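PDB 5KLP: Serine/threonine-protein acetyltransferase HopZ1a, which acetylates serine and threonine residues of host proteins, tubulin among its targets, and itself on lysine, using acetyl-CoA, with inositol hexakisphosphate as cofactor. Local coordinates for residues P40-A48 with F61-M72. The protein carries 10 engineered substitutions. Sequence-based numbering, arbitrary orientation.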
loop_
_atom_site.group_PDB
_atom_site.type_symbol
_atom_site.label_atom_id
_atom_site.label_comp_id
_atom_site.label_asym_id
_atom_site.label_seq_id
_atom_site.Cartn_x
_atom_site.Cartn_y
_atom_site.Cartn_z
ATOM N N PRO A 40 -21.953 12.873 -1.941
ATOM C CA PRO A 40 -21.205 11.618 -2.104
ATOM C C PRO A 40 -20.262 11.296 -0.947
ATOM O O PRO A 40 -20.175 10.138 -0.544
ATOM C CB PRO A 40 -20.422 11.835 -3.412
ATOM C CG PRO A 40 -20.616 13.271 -3.785
ATOM C CD PRO A 40 -21.899 13.699 -3.158
ATOM N N ILE A 41 -19.571 12.295 -0.418
ATOM C CA ILE A 41 -18.638 12.033 0.669
ATOM C C ILE A 41 -19.376 11.588 1.941
ATOM O O ILE A 41 -18.855 10.783 2.704
ATOM C CB ILE A 41 -17.751 13.249 0.956
ATOM C CG1 ILE A 41 -16.602 12.840 1.880
ATOM C CG2 ILE A 41 -18.573 14.416 1.525
ATOM C CD1 ILE A 41 -15.246 13.106 1.274
ATOM N N LYS A 42 -20.589 12.096 2.155
ATOM C CA LYS A 42 -21.396 11.663 3.292
ATOM C C LYS A 42 -21.759 10.191 3.144
ATOM O O LYS A 42 -21.686 9.427 4.108
ATOM C CB LYS A 42 -22.674 12.504 3.425
ATOM N N ALA A 43 -22.174 9.802 1.942
ATOM C CA ALA A 43 -22.535 8.415 1.668
ATOM C C ALA A 43 -21.319 7.513 1.867
ATOM O O ALA A 43 -21.411 6.442 2.455
ATOM C CB ALA A 43 -23.086 8.269 0.259
ATOM N N TYR A 44 -20.173 7.978 1.386
ATOM C CA TYR A 44 -18.930 7.248 1.549
ATOM C C TYR A 44 -18.620 7.049 3.024
ATOM O O TYR A 44 -18.256 5.955 3.451
ATOM C CB TYR A 44 -17.791 7.985 0.860
ATOM C CG TYR A 44 -16.445 7.287 0.973
ATOM C CD1 TYR A 44 -16.318 5.924 0.717
ATOM C CD2 TYR A 44 -15.300 8.004 1.288
ATOM C CE1 TYR A 44 -15.079 5.291 0.804
ATOM C CE2 TYR A 44 -14.052 7.376 1.370
ATOM C CZ TYR A 44 -13.951 6.028 1.128
ATOM O OH TYR A 44 -12.706 5.420 1.224
ATOM N N GLY A 45 -18.747 8.118 3.796
ATOM C CA GLY A 45 -18.551 8.042 5.229
ATOM C C GLY A 45 -19.479 7.057 5.911
ATOM O O GLY A 45 -19.054 6.290 6.767
ATOM N N GLN A 46 -20.749 7.056 5.520
ATOM C CA GLN A 46 -21.714 6.177 6.163
ATOM C C GLN A 46 -21.422 4.722 5.836
ATOM O O GLN A 46 -21.514 3.855 6.708
ATOM C CB GLN A 46 -23.142 6.542 5.748
ATOM C CG GLN A 46 -24.216 5.805 6.527
ATOM C CD GLN A 46 -24.052 5.953 8.027
ATOM O OE1 GLN A 46 -24.097 7.062 8.565
ATOM N NE2 GLN A 46 -23.857 4.833 8.711
ATOM N N ALA A 47 -21.056 4.459 4.581
ATOM C CA ALA A 47 -20.695 3.105 4.158
ATOM C C ALA A 47 -19.492 2.600 4.949
ATOM O O ALA A 47 -19.464 1.451 5.395
ATOM C CB ALA A 47 -20.393 3.073 2.667
ATOM N N ALA A 48 -18.490 3.462 5.102
ATOM C CA ALA A 48 -17.279 3.099 5.840
ATOM C C ALA A 48 -17.596 2.851 7.310
ATOM O O ALA A 48 -17.019 1.962 7.933
ATOM C CB ALA A 48 -16.230 4.176 5.707
ATOM N N PHE A 61 -15.708 -1.925 -1.683
ATOM C CA PHE A 61 -14.949 -0.751 -1.295
ATOM C C PHE A 61 -13.833 -0.390 -2.239
ATOM O O PHE A 61 -13.432 0.774 -2.280
ATOM C CB PHE A 61 -14.443 -0.899 0.131
ATOM C CG PHE A 61 -15.430 -0.407 1.129
ATOM C CD1 PHE A 61 -16.514 -1.200 1.495
ATOM C CD2 PHE A 61 -15.330 0.880 1.645
ATOM C CE1 PHE A 61 -17.462 -0.731 2.392
ATOM C CE2 PHE A 61 -16.276 1.356 2.544
ATOM C CZ PHE A 61 -17.340 0.546 2.923
ATOM N N ALA A 62 -13.346 -1.349 -3.018
ATOM C CA ALA A 62 -12.330 -1.014 -4.013
ATOM C C ALA A 62 -12.838 0.109 -4.916
ATOM O O ALA A 62 -12.128 1.076 -5.158
ATOM C CB ALA A 62 -11.940 -2.239 -4.841
ATOM N N GLU A 63 -14.077 0.005 -5.384
ATOM C CA GLU A 63 -14.620 1.040 -6.260
ATOM C C GLU A 63 -14.925 2.325 -5.470
ATOM O O GLU A 63 -14.588 3.421 -5.921
ATOM C CB GLU A 63 -15.848 0.515 -7.023
ATOM C CG GLU A 63 -17.222 0.951 -6.524
ATOM C CD GLU A 63 -18.331 -0.010 -6.955
ATOM O OE1 GLU A 63 -18.013 -1.086 -7.510
ATOM O OE2 GLU A 63 -19.518 0.310 -6.739
ATOM N N LEU A 64 -15.544 2.197 -4.296
ATOM C CA LEU A 64 -15.842 3.359 -3.464
ATOM C C LEU A 64 -14.587 4.102 -2.997
ATOM O O LEU A 64 -14.530 5.330 -3.068
ATOM C CB LEU A 64 -16.669 2.960 -2.245
ATOM C CG LEU A 64 -18.178 2.821 -2.434
ATOM C CD1 LEU A 64 -18.824 2.412 -1.117
ATOM C CD2 LEU A 64 -18.754 4.138 -2.932
ATOM N N ASP A 65 -13.599 3.372 -2.494
ATOM C CA ASP A 65 -12.353 4.010 -2.091
ATOM C C ASP A 65 -11.744 4.762 -3.271
ATOM O O ASP A 65 -11.310 5.911 -3.134
ATOM C CB ASP A 65 -11.328 2.987 -1.578
ATOM C CG ASP A 65 -11.724 2.348 -0.258
ATOM O OD1 ASP A 65 -12.577 2.906 0.473
ATOM O OD2 ASP A 65 -11.162 1.274 0.048
ATOM N N ALA A 66 -11.731 4.107 -4.432
ATOM C CA ALA A 66 -11.089 4.659 -5.617
ATOM C C ALA A 66 -11.776 5.944 -6.069
ATOM O O ALA A 66 -11.118 6.886 -6.501
ATOM C CB ALA A 66 -11.086 3.625 -6.747
ATOM N N THR A 67 -13.101 5.968 -5.953
ATOM C CA THR A 67 -13.909 7.134 -6.302
ATOM C C THR A 67 -13.559 8.354 -5.456
ATOM O O THR A 67 -13.551 9.485 -5.944
ATOM C CB THR A 67 -15.417 6.816 -6.135
ATOM O OG1 THR A 67 -15.782 5.802 -7.077
ATOM C CG2 THR A 67 -16.275 8.047 -6.369
ATOM N N HIS A 68 -13.246 8.131 -4.188
ATOM C CA HIS A 68 -13.004 9.257 -3.308
ATOM C C HIS A 68 -11.524 9.454 -3.017
ATOM O O HIS A 68 -11.161 10.309 -2.200
ATOM C CB HIS A 68 -13.786 9.066 -2.015
ATOM C CG HIS A 68 -15.265 9.006 -2.234
ATOM N ND1 HIS A 68 -15.999 10.107 -2.614
ATOM C CD2 HIS A 68 -16.137 7.971 -2.184
ATOM C CE1 HIS A 68 -17.266 9.763 -2.759
ATOM N NE2 HIS A 68 -17.379 8.474 -2.499
ATOM N N LEU A 69 -10.672 8.692 -3.705
ATOM C CA LEU A 69 -9.232 8.742 -3.433
ATOM C C LEU A 69 -8.618 10.115 -3.704
ATOM O O LEU A 69 -7.782 10.594 -2.924
ATOM C CB LEU A 69 -8.492 7.678 -4.249
ATOM C CG LEU A 69 -6.979 7.655 -4.007
ATOM C CD1 LEU A 69 -6.699 7.453 -2.531
ATOM C CD2 LEU A 69 -6.306 6.583 -4.840
ATOM N N ASP A 70 -9.025 10.761 -4.791
ATOM C CA ASP A 70 -8.480 12.080 -5.111
ATOM C C ASP A 70 -8.648 13.048 -3.935
ATOM O O ASP A 70 -7.754 13.842 -3.646
ATOM C CB ASP A 70 -9.140 12.675 -6.360
ATOM C CG ASP A 70 -8.738 11.956 -7.635
ATOM O OD1 ASP A 70 -7.743 11.193 -7.615
ATOM O OD2 ASP A 70 -9.406 12.170 -8.668
ATOM N N ALA A 71 -9.784 12.975 -3.250
ATOM C CA ALA A 71 -10.038 13.889 -2.137
ATOM C C ALA A 71 -9.086 13.607 -0.979
ATOM O O ALA A 71 -8.548 14.527 -0.361
ATOM C CB ALA A 71 -11.479 13.793 -1.675
HETATM N N MSE A 72 -8.857 12.333 -0.693
HETATM C CA MSE A 72 -7.962 11.983 0.392
HETATM C C MSE A 72 -6.513 12.281 0.025
HETATM O O MSE A 72 -5.727 12.721 0.863
HETATM C CB MSE A 72 -8.141 10.515 0.774
HETATM C CG MSE A 72 -9.501 10.218 1.371
HETATM SE SE MSE A 72 -9.770 8.296 1.636
HETATM C CE MSE A 72 -10.327 7.814 -0.166
#
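Tyr44 carries this contact, reaching from helix 40-48 as a knob into a hole formed by Leu64, Asp65, His68 and Met72. With CG anti to the backbone N (chi1 -180°), its ring is carried toward helix 61-72 and crosses the Asp65 side chain at about a right angle; the phenol OH donates a hydrogen bond of 2.6 Å to Asp65 OD1, arriving from above the carboxylate plane. Tyrosine suits the place because its flat ring fills the hole while its far end reaches a buried carboxylate. One face lies against His68, whose flat imidazole makes an offset stack, centroids 4.4 Å apart and planes 23° from parallel, with CD2 of His68 just 3.2 Å from CG of Tyr44. CB of His68 adds a CH-pi contact, while the imidazole edge meets CB of Pro40. The bent, flexible selenomethionine Met72 brings its CE to 4.1 Å from Tyr44 CE2. One turn further along, the small Ala47 and Ala48 admit the Phe61 ring, whose CZ approaches Ala47 O edge-on at 3.4 Å. Asp65 offers two oxygens for two partners: OD2 forms a salt bridge with Arg329 of helix 324-340, which probably steadies the carboxylate. Tyr44 also touches Met191 of helix 189-202, which begins with catalytic Cys189. The segment axes run at 134°, nearer antiparallel than parallel, a helix pair joined by a single knob beside the active-site helix of this YopJ-family acetyltransferase.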